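Local coordinates for 11S globulin seed storage protein (Amaranthus hypochondriacus, PDB 3QAC) that probably serves as a seed storage protein, a nutrient reserve of the 11S globulin family built from two cupin domains, at residues N12-T25 / E36-A48. Numbering follows the deposited sequence.
Sequences NECQIDRLTALEPT and EVWDSNEQEFRCA
The disulfide between Cys14 and Cys47 ties the N-terminal arm of this bicupin to the short helix 43-48, its SG atoms 2.0 Å apart and its chi3 104°. Beside it, Gln43 keeps CG anti to the backbone N (chi1 -177°) and stays extended, which carries its amide to the turn at 12-15. There Gln43 NE2 gives Glu13 O a fairly straight bond of 3.1 Å, arriving from above the carbonyl plane, and a weaker one to Gln15 O. Glu13 OE1 forms a long salt bridge with Arg46 NH1 (3.3 Å), at the guanidinium edge with the two planes nearly perpendicular.

Further along, Glu44, its chain bent at chi2 (-90°), turns its carboxylate toward the arm. Leu19 CD2 rests on Glu44 CB at 3.5 Å, Glu44 OE2 accepts from Thr20 N (3.2 Å), and one water on each carboxylate oxygen links it to Arg18 O and Thr20 O. Leu22 splits its methyls, CD1 against the Phe45 ring and CD2 against the carboxylate of Glu42.

At the far end Trp38 NE1 donates to Leu22 O at 2.8 Å; Leu22 O lies in the indole plane, while NE1 sits above the plane of that carbonyl. The Pro24 ring lies over one face of the Trp38 indole, CG 3.6 Å from the centroid of its six-membered ring in a CH-pi contact, and Thr25 N bonds to Val37 O just before strand 26-30. The arm bonds to the second cupin domain through Leu19 with Val367 and Leu22 with Leu377, while Cys14 N reaches Asp174 of a neighbouring subunit. Covalent at one end and aromatic at the other, the join holds the buried Glu44 carboxylate among backbone and water donors, which probably stabilise its negative charge.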
loop_
_atom_site.group_PDB
_atom_site.type_symbol
_atom_site.label_atom_id
_atom_site.label_comp_id
_atom_site.label_asym_id
_atom_site.label_seq_id
_atom_site.Cartn_x
_atom_site.Cartn_y
_atom_site.Cartn_z
ATOM N N ASN A 12 14.423 7.398 9.270
ATOM C CA ASN A 12 14.603 8.844 9.307
ATOM C C ASN A 12 15.215 9.401 8.047
ATOM O O ASN A 12 15.763 10.503 8.045
ATOM C CB ASN A 12 15.444 9.243 10.508
ATOM C CG ASN A 12 14.637 9.281 11.772
ATOM O OD1 ASN A 12 14.641 8.327 12.551
ATOM N ND2 ASN A 12 13.904 10.378 11.974
ATOM N N GLU A 13 15.132 8.635 6.969
ATOM C CA GLU A 13 15.769 9.048 5.728
ATOM C C GLU A 13 15.139 10.297 5.114
ATOM O O GLU A 13 15.771 10.945 4.282
ATOM C CB GLU A 13 15.812 7.904 4.725
ATOM C CG GLU A 13 14.593 7.039 4.792
ATOM C CD GLU A 13 14.685 6.055 5.919
ATOM O OE1 GLU A 13 15.760 5.425 6.049
ATOM O OE2 GLU A 13 13.694 5.915 6.663
ATOM N N CYS A 14 13.923 10.660 5.532
ATOM C CA CYS A 14 13.324 11.894 5.024
ATOM C C CYS A 14 13.527 13.115 5.914
ATOM O O CYS A 14 13.058 14.191 5.576
ATOM C CB CYS A 14 11.837 11.704 4.698
ATOM S SG CYS A 14 11.566 10.552 3.361
ATOM N N GLN A 15 14.216 12.950 7.044
ATOM C CA GLN A 15 14.705 14.088 7.823
ATOM C C GLN A 15 15.876 14.688 7.064
ATOM O O GLN A 15 17.025 14.439 7.375
ATOM C CB GLN A 15 15.207 13.635 9.188
ATOM C CG GLN A 15 14.155 12.965 10.034
ATOM C CD GLN A 15 13.041 13.910 10.383
ATOM O OE1 GLN A 15 12.074 14.050 9.635
ATOM N NE2 GLN A 15 13.169 14.576 11.524
ATOM N N ILE A 16 15.573 15.489 6.063
ATOM C CA ILE A 16 16.576 15.976 5.158
ATOM C C ILE A 16 16.869 17.455 5.391
ATOM O O ILE A 16 15.953 18.283 5.409
ATOM C CB ILE A 16 16.114 15.714 3.728
ATOM C CG1 ILE A 16 16.328 14.237 3.403
ATOM C CG2 ILE A 16 16.816 16.633 2.738
ATOM C CD1 ILE A 16 15.638 13.829 2.164
ATOM N N ASP A 17 18.146 17.776 5.610
ATOM C CA ASP A 17 18.571 19.175 5.646
ATOM C C ASP A 17 19.590 19.491 4.571
ATOM O O ASP A 17 20.015 20.633 4.431
ATOM C CB ASP A 17 19.084 19.629 7.021
ATOM C CG ASP A 17 19.339 18.486 7.953
ATOM O OD1 ASP A 17 18.539 18.332 8.909
ATOM O OD2 ASP A 17 20.328 17.752 7.725
ATOM N N ARG A 18 19.963 18.492 3.791
ATOM C CA ARG A 18 20.879 18.735 2.694
ATOM C C ARG A 18 20.540 17.866 1.488
ATOM O O ARG A 18 20.530 16.642 1.573
ATOM C CB ARG A 18 22.317 18.465 3.155
ATOM C CG ARG A 18 23.380 18.686 2.091
ATOM C CD ARG A 18 24.768 18.307 2.649
ATOM N NE ARG A 18 25.854 18.612 1.721
ATOM C CZ ARG A 18 26.334 17.744 0.837
ATOM N NH1 ARG A 18 25.823 16.525 0.774
ATOM N NH2 ARG A 18 27.320 18.091 0.017
ATOM N N LEU A 19 20.259 18.501 0.361
ATOM C CA LEU A 19 20.102 17.767 -0.877
ATOM C C LEU A 19 21.267 18.150 -1.747
ATOM O O LEU A 19 21.933 19.157 -1.519
ATOM C CB LEU A 19 18.806 18.108 -1.583
ATOM C CG LEU A 19 17.498 17.799 -0.866
ATOM C CD1 LEU A 19 16.334 18.493 -1.594
ATOM C CD2 LEU A 19 17.278 16.299 -0.743
ATOM N N THR A 20 21.512 17.330 -2.748
ATOM C CA THR A 20 22.674 17.512 -3.573
ATOM C C THR A 20 22.272 17.361 -5.027
ATOM O O THR A 20 21.337 16.625 -5.348
ATOM C CB THR A 20 23.759 16.501 -3.162
ATOM O OG1 THR A 20 24.724 17.168 -2.337
ATOM C CG2 THR A 20 24.439 15.901 -4.368
ATOM N N ALA A 21 22.937 18.102 -5.903
ATOM C CA ALA A 21 22.826 17.839 -7.320
ATOM C C ALA A 21 23.528 16.507 -7.523
ATOM O O ALA A 21 24.729 16.396 -7.312
ATOM C CB ALA A 21 23.491 18.932 -8.115
ATOM N N LEU A 22 22.762 15.493 -7.897
ATOM C CA LEU A 22 23.276 14.135 -8.013
ATOM C C LEU A 22 23.593 13.718 -9.439
ATOM O O LEU A 22 22.848 13.985 -10.385
ATOM C CB LEU A 22 22.302 13.138 -7.389
ATOM C CG LEU A 22 22.073 13.338 -5.892
ATOM C CD1 LEU A 22 20.849 12.568 -5.392
ATOM C CD2 LEU A 22 23.357 12.965 -5.089
ATOM N N GLU A 23 24.723 13.040 -9.574
ATOM C CA GLU A 23 25.142 12.504 -10.845
ATOM C C GLU A 23 25.445 11.031 -10.657
ATOM O O GLU A 23 25.560 10.561 -9.522
ATOM C CB GLU A 23 26.354 13.266 -11.351
ATOM C CG GLU A 23 26.138 14.762 -11.316
ATOM C CD GLU A 23 27.331 15.522 -11.858
ATOM O OE1 GLU A 23 28.006 14.993 -12.765
ATOM O OE2 GLU A 23 27.594 16.641 -11.378
ATOM N N PRO A 24 25.500 10.285 -11.769
ATOM C CA PRO A 24 25.774 8.852 -11.678
ATOM C C PRO A 24 27.064 8.644 -10.901
ATOM O O PRO A 24 27.990 9.433 -11.068
ATOM C CB PRO A 24 25.980 8.432 -13.140
ATOM C CG PRO A 24 25.315 9.473 -13.946
ATOM C CD PRO A 24 25.405 10.750 -13.157
ATOM N N THR A 25 27.114 7.624 -10.055
ATOM C CA THR A 25 28.349 7.293 -9.353
ATOM C C THR A 25 28.960 5.981 -9.856
ATOM O O THR A 25 30.091 5.650 -9.517
ATOM C CB THR A 25 28.150 7.231 -7.835
ATOM O OG1 THR A 25 27.198 6.208 -7.528
ATOM C CG2 THR A 25 27.666 8.588 -7.308
ATOM N N GLU A 36 24.613 4.373 -16.789
ATOM C CA GLU A 36 25.054 5.159 -15.661
ATOM C C GLU A 36 24.060 5.072 -14.515
ATOM O O GLU A 36 22.857 5.340 -14.686
ATOM C CB GLU A 36 25.253 6.593 -16.101
ATOM C CG GLU A 36 26.020 6.684 -17.399
ATOM C CD GLU A 36 26.116 8.095 -17.913
ATOM O OE1 GLU A 36 25.547 8.373 -18.984
ATOM O OE2 GLU A 36 26.760 8.931 -17.243
ATOM N N VAL A 37 24.565 4.698 -13.341
ATOM C CA VAL A 37 23.705 4.433 -12.193
ATOM C C VAL A 37 23.948 5.436 -11.083
ATOM O O VAL A 37 25.092 5.598 -10.603
ATOM C CB VAL A 37 23.921 3.017 -11.650
ATOM C CG1 VAL A 37 22.959 2.731 -10.492
ATOM C CG2 VAL A 37 23.780 1.993 -12.777
ATOM N N TRP A 38 22.880 6.129 -10.683
ATOM C CA TRP A 38 23.000 7.056 -9.580
ATOM C C TRP A 38 23.157 6.229 -8.321
ATOM O O TRP A 38 22.880 5.036 -8.331
ATOM C CB TRP A 38 21.801 7.990 -9.490
ATOM C CG TRP A 38 21.923 9.206 -10.364
ATOM C CD1 TRP A 38 22.157 10.491 -9.958
ATOM C CD2 TRP A 38 21.812 9.252 -11.791
ATOM N NE1 TRP A 38 22.203 11.330 -11.049
ATOM C CE2 TRP A 38 21.990 10.588 -12.186
ATOM C CE3 TRP A 38 21.581 8.286 -12.777
ATOM C CZ2 TRP A 38 21.940 10.988 -13.527
ATOM C CZ3 TRP A 38 21.528 8.680 -14.099
ATOM C CH2 TRP A 38 21.709 10.019 -14.464
ATOM N N ASP A 39 23.604 6.868 -7.249
ATOM C CA ASP A 39 23.830 6.189 -5.978
ATOM C C ASP A 39 22.524 6.099 -5.201
ATOM O O ASP A 39 22.059 7.076 -4.625
ATOM C CB ASP A 39 24.896 6.944 -5.172
ATOM C CG ASP A 39 25.243 6.268 -3.855
ATOM O OD1 ASP A 39 24.671 5.210 -3.515
ATOM O OD2 ASP A 39 26.099 6.817 -3.142
ATOM N N SER A 40 21.942 4.913 -5.175
ATOM C CA SER A 40 20.680 4.706 -4.492
ATOM C C SER A 40 20.808 4.794 -2.986
ATOM O O SER A 40 19.794 4.802 -2.290
ATOM C CB SER A 40 20.081 3.353 -4.868
ATOM O OG SER A 40 19.901 3.271 -6.257
ATOM N N ASN A 41 22.039 4.854 -2.476
ATOM C CA ASN A 41 22.232 4.976 -1.032
ATOM C C ASN A 41 22.096 6.409 -0.594
ATOM O O ASN A 41 21.843 6.671 0.567
ATOM C CB ASN A 41 23.599 4.460 -0.586
ATOM C CG ASN A 41 23.680 2.961 -0.579
ATOM O OD1 ASN A 41 22.879 2.293 0.071
ATOM N ND2 ASN A 41 24.661 2.417 -1.294
ATOM N N GLU A 42 22.298 7.345 -1.512
ATOM C CA GLU A 42 22.067 8.747 -1.178
ATOM C C GLU A 42 20.775 8.888 -0.387
ATOM O O GLU A 42 19.734 8.350 -0.763
ATOM C CB GLU A 42 22.006 9.601 -2.442
ATOM C CG GLU A 42 23.359 9.780 -3.090
ATOM C CD GLU A 42 24.206 10.840 -2.390
ATOM O OE1 GLU A 42 25.361 11.025 -2.835
ATOM O OE2 GLU A 42 23.719 11.490 -1.415
ATOM N N GLN A 43 20.853 9.621 0.710
ATOM C CA GLN A 43 19.742 9.728 1.627
ATOM C C GLN A 43 18.435 10.078 0.917
ATOM O O GLN A 43 17.388 9.511 1.221
ATOM C CB GLN A 43 20.026 10.784 2.687
ATOM C CG GLN A 43 18.929 10.882 3.705
ATOM C CD GLN A 43 19.250 11.836 4.813
ATOM O OE1 GLN A 43 20.414 12.199 5.023
ATOM N NE2 GLN A 43 18.224 12.255 5.544
ATOM N N GLU A 44 18.485 11.035 0.001
ATOM C CA GLU A 44 17.249 11.487 -0.610
ATOM C C GLU A 44 16.675 10.424 -1.548
ATOM O O GLU A 44 15.475 10.414 -1.774
ATOM C CB GLU A 44 17.387 12.860 -1.291
ATOM C CG GLU A 44 18.452 12.955 -2.372
ATOM C CD GLU A 44 19.821 13.372 -1.812
ATOM O OE1 GLU A 44 20.314 12.711 -0.859
ATOM O OE2 GLU A 44 20.397 14.365 -2.322
ATOM N N PHE A 45 17.517 9.530 -2.076
ATOM C CA PHE A 45 17.000 8.391 -2.833
ATOM C C PHE A 45 16.333 7.391 -1.907
ATOM O O PHE A 45 15.325 6.776 -2.258
ATOM C CB PHE A 45 18.076 7.684 -3.647
ATOM C CG PHE A 45 18.427 8.388 -4.915
ATOM C CD1 PHE A 45 19.746 8.592 -5.263
ATOM C CD2 PHE A 45 17.440 8.861 -5.751
ATOM C CE1 PHE A 45 20.089 9.244 -6.427
ATOM C CE2 PHE A 45 17.775 9.519 -6.928
ATOM C CZ PHE A 45 19.119 9.720 -7.259
ATOM N N ARG A 46 16.909 7.222 -0.724
ATOM C CA ARG A 46 16.345 6.298 0.238
ATOM C C ARG A 46 14.985 6.841 0.671
ATOM O O ARG A 46 14.012 6.104 0.772
ATOM C CB ARG A 46 17.296 6.103 1.438
ATOM C CG ARG A 46 18.577 5.353 1.070
ATOM C CD ARG A 46 19.320 4.800 2.293
ATOM N NE ARG A 46 20.143 5.828 2.929
ATOM C CZ ARG A 46 19.868 6.368 4.112
ATOM N NH1 ARG A 46 18.790 5.953 4.784
ATOM N NH2 ARG A 46 20.666 7.314 4.623
ATOM N N CYS A 47 14.933 8.143 0.918
ATOM C CA CYS A 47 13.702 8.810 1.275
ATOM C C CYS A 47 12.635 8.627 0.177
ATOM O O CYS A 47 11.480 8.344 0.477
ATOM C CB CYS A 47 13.968 10.299 1.497
ATOM S SG CYS A 47 12.461 11.281 1.708
ATOM N N ALA A 48 13.035 8.797 -1.086
ATOM C CA ALA A 48 12.114 8.738 -2.215
ATOM C C ALA A 48 11.789 7.297 -2.573
ATOM O O ALA A 48 10.728 7.002 -3.105
ATOM C CB ALA A 48 12.695 9.465 -3.415
HETATM O O HOH W 1 20.259 14.038 1.469
HETATM O O HOH W 2 19.119 15.469 -4.664
HETATM O O HOH W 3 24.184 9.366 -7.324
HETATM O O HOH W 4 25.483 3.362 -8.353
#